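HPT domain (PDB 2A0B) serves as the histidine-containing phosphotransfer domain of the sensor kinase ArcB, passing phosphoryl groups along the four-step relay that activates ArcA. Local coordinates at residues D31-F36 / V114-V119. Numbering follows the deposited sequence.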
loop_
_atom_site.group_PDB
_atom_site.type_symbol
_atom_site.label_atom_id
_atom_site.label_comp_id
_atom_site.label_asym_id
_atom_site.label_seq_id
_atom_site.Cartn_x
_atom_site.Cartn_y
_atom_site.Cartn_z
ATOM N N ASP A 31 1.911 -12.532 9.576
ATOM C CA ASP A 31 1.944 -11.661 10.723
ATOM C C ASP A 31 2.115 -10.173 10.318
ATOM O O ASP A 31 1.557 -9.333 11.002
ATOM C CB ASP A 31 3.122 -11.985 11.670
ATOM C CG ASP A 31 2.898 -13.322 12.365
ATOM O OD1 ASP A 31 1.768 -13.828 12.366
ATOM O OD2 ASP A 31 3.902 -13.846 12.910
ATOM N N GLY A 32 2.955 -9.937 9.345
ATOM C CA GLY A 32 3.240 -8.574 8.847
ATOM C C GLY A 32 1.905 -8.028 8.248
ATOM O O GLY A 32 1.620 -6.882 8.513
ATOM N N LEU A 33 1.264 -8.897 7.484
ATOM C CA LEU A 33 -0.005 -8.446 6.889
ATOM C C LEU A 33 -1.024 -8.104 7.912
ATOM O O LEU A 33 -1.837 -7.157 7.796
ATOM C CB LEU A 33 -0.480 -9.535 5.927
ATOM C CG LEU A 33 -1.642 -9.117 5.010
ATOM C CD1 LEU A 33 -1.274 -7.863 4.220
ATOM C CD2 LEU A 33 -1.936 -10.259 4.054
ATOM N N ALA A 34 -1.144 -8.821 9.047
ATOM C CA ALA A 34 -2.081 -8.530 10.107
ATOM C C ALA A 34 -1.796 -7.187 10.732
ATOM O O ALA A 34 -2.681 -6.404 11.086
ATOM C CB ALA A 34 -2.064 -9.641 11.167
ATOM N N VAL A 35 -0.492 -6.818 10.873
ATOM C CA VAL A 35 -0.135 -5.543 11.385
ATOM C C VAL A 35 -0.503 -4.415 10.345
ATOM O O VAL A 35 -1.047 -3.418 10.791
ATOM C CB VAL A 35 1.381 -5.396 11.705
ATOM C CG1 VAL A 35 1.767 -3.982 12.074
ATOM C CG2 VAL A 35 1.598 -6.340 12.900
ATOM N N PHE A 36 -0.264 -4.720 9.117
ATOM C CA PHE A 36 -0.610 -3.714 8.040
ATOM C C PHE A 36 -2.115 -3.454 8.105
ATOM O O PHE A 36 -2.478 -2.253 8.059
ATOM C CB PHE A 36 -0.189 -4.270 6.711
ATOM C CG PHE A 36 -0.449 -3.342 5.528
ATOM C CD1 PHE A 36 0.458 -2.354 5.226
ATOM C CD2 PHE A 36 -1.581 -3.552 4.771
ATOM C CE1 PHE A 36 0.190 -1.533 4.107
ATOM C CE2 PHE A 36 -1.860 -2.708 3.685
ATOM C CZ PHE A 36 -0.958 -1.731 3.356
ATOM N N VAL A 114 -6.569 -10.216 -1.694
ATOM C CA VAL A 114 -5.878 -10.810 -2.779
ATOM C C VAL A 114 -4.497 -11.406 -2.275
ATOM O O VAL A 114 -4.250 -12.498 -2.703
ATOM C CB VAL A 114 -5.630 -9.815 -3.938
ATOM C CG1 VAL A 114 -4.761 -10.396 -5.008
ATOM C CG2 VAL A 114 -7.038 -9.543 -4.570
ATOM N N LEU A 115 -3.838 -10.654 -1.445
ATOM C CA LEU A 115 -2.524 -11.241 -0.942
ATOM C C LEU A 115 -2.830 -12.396 -0.011
ATOM O O LEU A 115 -2.152 -13.426 -0.192
ATOM C CB LEU A 115 -1.789 -10.081 -0.303
ATOM C CG LEU A 115 -0.492 -10.565 0.472
ATOM C CD1 LEU A 115 0.373 -11.221 -0.510
ATOM C CD2 LEU A 115 0.062 -9.323 1.172
ATOM N N LYS A 116 -3.834 -12.290 0.822
ATOM C CA LYS A 116 -4.148 -13.434 1.730
ATOM C C LYS A 116 -4.422 -14.665 0.918
ATOM O O LYS A 116 -3.977 -15.789 1.184
ATOM C CB LYS A 116 -5.312 -13.161 2.647
ATOM C CG LYS A 116 -4.988 -12.269 3.809
ATOM C CD LYS A 116 -6.169 -11.884 4.645
ATOM C CE LYS A 116 -5.830 -11.073 5.870
ATOM N NZ LYS A 116 -7.065 -10.611 6.585
ATOM N N ALA A 117 -5.222 -14.550 -0.169
ATOM C CA ALA A 117 -5.539 -15.696 -0.980
ATOM C C ALA A 117 -4.345 -16.289 -1.669
ATOM O O ALA A 117 -4.201 -17.499 -1.785
ATOM C CB ALA A 117 -6.640 -15.253 -1.979
ATOM N N TRP A 118 -3.410 -15.463 -2.144
ATOM C CA TRP A 118 -2.225 -15.898 -2.847
ATOM C C TRP A 118 -1.330 -16.677 -1.847
ATOM O O TRP A 118 -0.840 -17.721 -2.307
ATOM C CB TRP A 118 -1.464 -14.650 -3.369
ATOM C CG TRP A 118 -0.303 -15.080 -4.218
ATOM C CD1 TRP A 118 -0.282 -15.375 -5.539
ATOM C CD2 TRP A 118 1.037 -15.343 -3.728
ATOM N NE1 TRP A 118 0.978 -15.802 -5.932
ATOM C CE2 TRP A 118 1.785 -15.769 -4.815
ATOM C CE3 TRP A 118 1.608 -15.236 -2.449
ATOM C CZ2 TRP A 118 3.142 -16.120 -4.735
ATOM C CZ3 TRP A 118 2.965 -15.596 -2.345
ATOM C CH2 TRP A 118 3.673 -15.987 -3.462
ATOM N N VAL A 119 -1.261 -16.167 -0.642
ATOM C CA VAL A 119 -0.351 -16.861 0.304
ATOM C C VAL A 119 -0.966 -18.221 0.660
ATOM O O VAL A 119 -0.206 -19.222 0.784
ATOM C CB VAL A 119 -0.105 -16.078 1.577
ATOM C CG1 VAL A 119 0.746 -16.888 2.588
ATOM C CG2 VAL A 119 0.653 -14.775 1.387
#
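L33 overlaps L115 with both of its methyl groups: CD1 and CD2 of L33 each lie 3.6 Å from CD2 of L115, so a single methyl of one leucine sits against the forked end of the other. The two side chains reach across from helix 26-52 and helix 93-122 and lie alongside one another, pointing opposite ways, and the branch point of L115 takes part, its CG 3.9 Å from L33 CD2. Both leucines have CG anti to the backbone N (chi1 -169° in L33, 171° in L115), which, with CA–CB bonds directed at the partner helix, brings both methyls of L33 and one methyl of L115, CD2, into the contact. The second neighbour of L33 is the first methylene beyond CB of a lysine. K116 CG is 3.7 Å from L33 CD2, so that this one methyl touches two consecutive residues of the facing helix. Beyond CG the lysine chain is fully stretched and set aslant to L33, and its NZ forms a salt bridge with E37 of the opposite helix. The nearest CA atoms, those of L33 and K116, are 8.3 Å apart, and the touching atoms all belong to side chains. L115 also packs on L17 of helix 14-23 and on L12 and L75 in loops, which joins the helix pair to the N-terminal part of the chain and to the connection between helices 56-72 and 76-85. The arrangement illustrates helix packing in the four-helix bundle of an HPt domain, with the zinc about 14 Å from the side chain of L115. Chemically the interface is graded: buried methyls make its interior, an exposed lysine lends its CG methylene to the apolar margin, and the ion pair of its NZ with E37, just after 31-36, borders the apolar contact.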